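Local coordinates for protein serine hydrolase CCSP0084 (Cycloclasticus sp. P1, PDB 4I3F) that probably hydrolyses ester bonds and carbon–carbon bonds of meta-cleavage products from aromatic degradation, as a serine hydrolase of the alpha/beta hydrolase fold, at residues Q106-L111 and N136-R141; D80-G85 and S97-I102. One frame throughout, in Å; residues are numbered along the deposited sequence.

Interaction 1: Q106-L111 and N136-R141; sequences QQIDLL and NRHPER. With NA (sodium ion), chain D.
The ethyl arm of Ile108 lies over one face of an imidazole that is at the same time a metal ligand: His138 presents its ring to the isoleucine and, in the ring plane, its ND1 to a sodium ion 2.5 Å away. Ile108 CG1 stands 3.7 Å from the centroid of the His138 ring, 15° off the normal, a CH-pi contact, and CD1 reaches on to CG of His138 at 3.6 Å. Chi1 of Ile108 (-61°) sets CG1 beside its backbone N, which brings the ethyl arm over the ring, while the CG2 branch approaches Arg141 NH1 at 4.0 Å. With an alanine here the ethyl arm would be gone from this face, and the metal-binding ring would probably tilt more easily. Segment 106-111 lies within helix 96-113, while 136-141 runs from the last residues of helix 126-137 through a short 3-10 turn into strand 142-148 of the alpha/beta hydrolase fold. In that turn Glu140 supplies OE2 to the sodium at 2.4 Å, and two waters complete the ligands seen on the metal. One of these waters accepts a hydrogen bond from Arg141 NH1 (3.0 Å), in the plane of the guanidinium, so the arginine serves the site from the second shell. Its NH2 packs on CB of Leu111 at 3.6 Å. A salt bridge to Asp112 and bonds to the carbonyl oxygens of Glu117 and Ile116 hold the guanidinium.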
# COMPACT_ATOMS: atom_id res chain seq x y z
N GLN A 106 5.50 -13.07 -0.36
CA GLN A 106 4.58 -13.08 0.78
C GLN A 106 3.12 -13.14 0.32
O GLN A 106 2.31 -13.90 0.88
CB GLN A 106 4.78 -11.84 1.66
CG GLN A 106 3.78 -11.77 2.83
CD GLN A 106 3.83 -10.45 3.58
OE1 GLN A 106 4.30 -9.44 3.05
NE2 GLN A 106 3.33 -10.45 4.81
N GLN A 107 2.76 -12.37 -0.70
CA GLN A 107 1.37 -12.33 -1.12
C GLN A 107 0.97 -13.61 -1.83
O GLN A 107 -0.17 -14.08 -1.69
CB GLN A 107 1.08 -11.11 -2.00
CG GLN A 107 1.44 -9.77 -1.34
CD GLN A 107 1.03 -9.70 0.12
OE1 GLN A 107 -0.07 -10.09 0.49
NE2 GLN A 107 1.93 -9.22 0.96
N ILE A 108 1.89 -14.19 -2.60
CA ILE A 108 1.65 -15.47 -3.24
C ILE A 108 1.49 -16.57 -2.18
O ILE A 108 0.56 -17.38 -2.26
CB ILE A 108 2.78 -15.85 -4.21
CG1 ILE A 108 2.88 -14.81 -5.32
CG2 ILE A 108 2.54 -17.24 -4.80
CD1 ILE A 108 1.61 -14.66 -6.12
N ASP A 109 2.38 -16.56 -1.18
CA ASP A 109 2.30 -17.52 -0.08
C ASP A 109 1.00 -17.35 0.72
O ASP A 109 0.45 -18.33 1.23
CB ASP A 109 3.50 -17.38 0.86
CG ASP A 109 4.79 -17.86 0.23
OD1 ASP A 109 4.74 -18.60 -0.78
OD2 ASP A 109 5.87 -17.49 0.76
N LEU A 110 0.52 -16.12 0.83
CA LEU A 110 -0.75 -15.85 1.52
C LEU A 110 -1.93 -16.42 0.72
O LEU A 110 -2.78 -17.12 1.28
CB LEU A 110 -0.94 -14.35 1.74
CG LEU A 110 -2.25 -13.86 2.36
CD1 LEU A 110 -2.47 -14.49 3.73
CD2 LEU A 110 -2.27 -12.34 2.48
N LEU A 111 -1.99 -16.11 -0.57
CA LEU A 111 -3.06 -16.63 -1.41
C LEU A 111 -3.06 -18.16 -1.45
O LEU A 111 -4.12 -18.80 -1.43
CB LEU A 111 -2.97 -16.05 -2.83
CG LEU A 111 -3.17 -14.54 -2.96
CD1 LEU A 111 -2.98 -14.10 -4.41
CD2 LEU A 111 -4.54 -14.12 -2.46
N ASN A 136 3.25 -8.38 -12.72
CA ASN A 136 4.31 -8.69 -13.67
C ASN A 136 4.79 -10.12 -13.51
O ASN A 136 4.99 -10.83 -14.49
CB ASN A 136 5.49 -7.74 -13.48
CG ASN A 136 6.61 -7.98 -14.48
OD1 ASN A 136 6.38 -8.09 -15.69
ND2 ASN A 136 7.83 -8.10 -13.97
N ARG A 137 4.98 -10.54 -12.26
CA ARG A 137 5.62 -11.83 -11.97
C ARG A 137 4.64 -12.99 -11.91
O ARG A 137 4.99 -14.12 -12.28
CB ARG A 137 6.42 -11.75 -10.67
CG ARG A 137 7.65 -10.85 -10.75
CD ARG A 137 8.39 -10.77 -9.43
NE ARG A 137 9.18 -9.54 -9.33
CZ ARG A 137 10.03 -9.28 -8.36
NH1 ARG A 137 10.23 -10.17 -7.39
NH2 ARG A 137 10.70 -8.13 -8.35
N HIS A 138 3.43 -12.71 -11.44
CA HIS A 138 2.41 -13.75 -11.23
C HIS A 138 1.06 -13.31 -11.77
O HIS A 138 0.08 -13.28 -11.02
CB HIS A 138 2.29 -14.03 -9.74
CG HIS A 138 3.57 -14.45 -9.09
ND1 HIS A 138 4.05 -15.74 -9.16
CD2 HIS A 138 4.47 -13.76 -8.36
CE1 HIS A 138 5.20 -15.82 -8.51
NE2 HIS A 138 5.48 -14.63 -8.01
N PRO A 139 0.99 -12.98 -13.07
CA PRO A 139 -0.23 -12.36 -13.60
C PRO A 139 -1.48 -13.24 -13.46
O PRO A 139 -2.58 -12.69 -13.34
CB PRO A 139 0.10 -12.15 -15.09
CG PRO A 139 1.19 -13.13 -15.39
CD PRO A 139 1.99 -13.20 -14.12
N GLU A 140 -1.31 -14.56 -13.46
CA GLU A 140 -2.45 -15.47 -13.43
C GLU A 140 -3.19 -15.47 -12.08
O GLU A 140 -4.28 -16.03 -11.96
CB GLU A 140 -2.01 -16.89 -13.78
CG GLU A 140 -1.12 -17.58 -12.72
CD GLU A 140 0.30 -17.00 -12.58
OE1 GLU A 140 0.71 -16.18 -13.42
OE2 GLU A 140 1.00 -17.38 -11.63
N ARG A 141 -2.59 -14.86 -11.06
CA ARG A 141 -3.18 -14.90 -9.73
C ARG A 141 -4.05 -13.68 -9.46
O ARG A 141 -4.61 -13.55 -8.37
CB ARG A 141 -2.09 -14.96 -8.65
CG ARG A 141 -1.17 -16.17 -8.74
CD ARG A 141 -1.93 -17.49 -8.76
NE ARG A 141 -2.60 -17.79 -7.50
CZ ARG A 141 -2.03 -18.36 -6.45
NH1 ARG A 141 -0.74 -18.69 -6.49
NH2 ARG A 141 -2.72 -18.60 -5.35
NA NA D . 3.14 -17.55 -10.68
O HOH W 1 1.49 -18.43 -8.52
O HOH W 2 4.87 -19.67 -10.47

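Interaction 2: D80-G85 and S97-I102; sequences DIAGFG and SHWIDI
The backbone from Ile81 to Phe84 makes a type II beta turn, closed by a hydrogen bond from Phe84 N to Ile81 O (2.8 Å), and the corner of this turn rests on helix 96-113, with Ala82 and Ile102 the closest pair of CA atoms at 7.3 Å. Both corner residues, Ala82 and Gly83, touch the helix. The methyl of Ala82 points at it and meets CG2 of Ile102 at 3.7 Å; with chi1 at -77° this branch lies anti to the backbone N of Ile102. One turn earlier, Trp99 brings the six-membered part of its indole to the turn: CZ3 comes within 3.5 Å of Ala82 O and 3.8 Å of Gly83 CA, both approaching obliquely. A side chain at Gly83 would run into CZ3, and at phi 90° it would also press on the preceding carbonyl, so glycine fits here twice over. Ala82 O accepts a hydrogen bond from Trp103 NE1, and Trp99 NE1 donates one to Pro93 O. Small residues at the corner thus let the broad indole pack this close to the turn's backbone, and the Trp99 side chain also touches Gln213 and Met217 of helix 208-217. The turn opens the connection of a beta-alpha-beta crossover, in which helix 96-113 links strand 75-79 to the parallel strand 119-124, with 46-50 between them in the sheet of the alpha/beta hydrolase fold.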
# COMPACT_ATOMS: atom_id res chain seq x y z
N ASP A 80 -0.58 -7.32 7.26
CA ASP A 80 0.60 -6.52 7.53
C ASP A 80 1.67 -7.03 6.58
O ASP A 80 1.94 -8.24 6.52
CB ASP A 80 1.08 -6.65 8.98
CG ASP A 80 0.19 -5.91 9.98
OD1 ASP A 80 -0.79 -5.24 9.57
OD2 ASP A 80 0.47 -6.01 11.19
N ILE A 81 2.26 -6.13 5.81
CA ILE A 81 3.27 -6.50 4.83
C ILE A 81 4.56 -6.80 5.59
O ILE A 81 4.80 -6.23 6.66
CB ILE A 81 3.39 -5.37 3.78
CG1 ILE A 81 2.09 -5.26 2.99
CG2 ILE A 81 4.54 -5.61 2.82
CD1 ILE A 81 2.03 -4.05 2.08
N ALA A 82 5.35 -7.73 5.06
CA ALA A 82 6.53 -8.21 5.77
C ALA A 82 7.42 -7.04 6.21
O ALA A 82 7.66 -6.10 5.44
CB ALA A 82 7.31 -9.20 4.92
N GLY A 83 7.87 -7.09 7.45
CA GLY A 83 8.68 -6.02 8.01
C GLY A 83 7.86 -4.94 8.68
O GLY A 83 8.42 -4.09 9.38
N PHE A 84 6.55 -4.95 8.47
CA PHE A 84 5.67 -3.94 9.08
C PHE A 84 4.78 -4.60 10.10
O PHE A 84 4.46 -5.78 9.97
CB PHE A 84 4.77 -3.29 8.03
CG PHE A 84 5.49 -2.41 7.04
CD1 PHE A 84 5.64 -1.06 7.29
CD2 PHE A 84 6.00 -2.94 5.86
CE1 PHE A 84 6.29 -0.23 6.39
CE2 PHE A 84 6.65 -2.12 4.95
CZ PHE A 84 6.81 -0.77 5.22
N GLY A 85 4.34 -3.83 11.09
CA GLY A 85 3.37 -4.30 12.07
C GLY A 85 3.72 -5.63 12.70
O GLY A 85 4.82 -5.81 13.20
N SER A 97 15.43 -3.76 -3.23
CA SER A 97 15.10 -4.78 -4.24
C SER A 97 14.82 -6.14 -3.58
O SER A 97 13.94 -6.89 -4.02
CB SER A 97 16.20 -4.89 -5.30
OG SER A 97 17.37 -5.47 -4.79
N HIS A 98 15.57 -6.45 -2.52
CA HIS A 98 15.39 -7.71 -1.81
C HIS A 98 14.11 -7.76 -1.00
O HIS A 98 13.52 -8.82 -0.83
CB HIS A 98 16.61 -7.97 -0.94
CG HIS A 98 17.89 -7.82 -1.70
ND1 HIS A 98 18.19 -8.61 -2.79
CD2 HIS A 98 18.91 -6.94 -1.58
CE1 HIS A 98 19.35 -8.25 -3.29
NE2 HIS A 98 19.81 -7.23 -2.57
N TRP A 99 13.66 -6.60 -0.52
CA TRP A 99 12.39 -6.55 0.19
C TRP A 99 11.24 -6.71 -0.79
O TRP A 99 10.25 -7.37 -0.48
CB TRP A 99 12.28 -5.27 1.02
CG TRP A 99 12.97 -5.40 2.33
CD1 TRP A 99 14.26 -5.03 2.61
CD2 TRP A 99 12.45 -5.98 3.53
NE1 TRP A 99 14.55 -5.33 3.92
CE2 TRP A 99 13.46 -5.90 4.50
CE3 TRP A 99 11.21 -6.53 3.88
CZ2 TRP A 99 13.28 -6.37 5.81
CZ3 TRP A 99 11.04 -7.01 5.17
CH2 TRP A 99 12.06 -6.91 6.13
N ILE A 100 11.37 -6.14 -1.98
CA ILE A 100 10.34 -6.33 -3.00
C ILE A 100 10.16 -7.82 -3.32
O ILE A 100 9.03 -8.30 -3.44
CB ILE A 100 10.63 -5.52 -4.29
CG1 ILE A 100 10.45 -4.03 -4.02
CG2 ILE A 100 9.70 -5.95 -5.42
CD1 ILE A 100 11.18 -3.12 -5.02
N ASP A 101 11.27 -8.56 -3.44
CA ASP A 101 11.21 -10.00 -3.66
C ASP A 101 10.42 -10.69 -2.54
O ASP A 101 9.54 -11.52 -2.80
CB ASP A 101 12.62 -10.59 -3.75
CG ASP A 101 13.35 -10.19 -5.02
OD1 ASP A 101 12.69 -9.78 -6.00
OD2 ASP A 101 14.60 -10.31 -5.04
N ILE A 102 10.73 -10.32 -1.30
CA ILE A 102 10.01 -10.83 -0.13
C ILE A 102 8.52 -10.45 -0.13
O ILE A 102 7.66 -11.29 0.18
CB ILE A 102 10.67 -10.32 1.18
CG1 ILE A 102 11.94 -11.12 1.48
CG2 ILE A 102 9.70 -10.41 2.35
CD1 ILE A 102 12.82 -10.50 2.56

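Helix 96-113 serves both contacts: its first part meets the loop 80-85, with its beta turn, in interaction 2, and its later part meets the segment that follows helix 126-137 in interaction 1. Interaction 2 is buried and made by van der Waals contact, joining small turn residues to a tryptophan and an isoleucine. Interaction 1 is only partly buried, lies farther from the chain centre, and combines an aliphatic contact with a hydrated sodium ion and charged side chains. The two are also directly joined, their centres about 14 Å apart. Gln106 OE1 probably accepts a hydrogen bond from Ala82 N (2.8 Å), and Arg137 NH1 forms a salt bridge with Asp101 OD1 (2.9 Å).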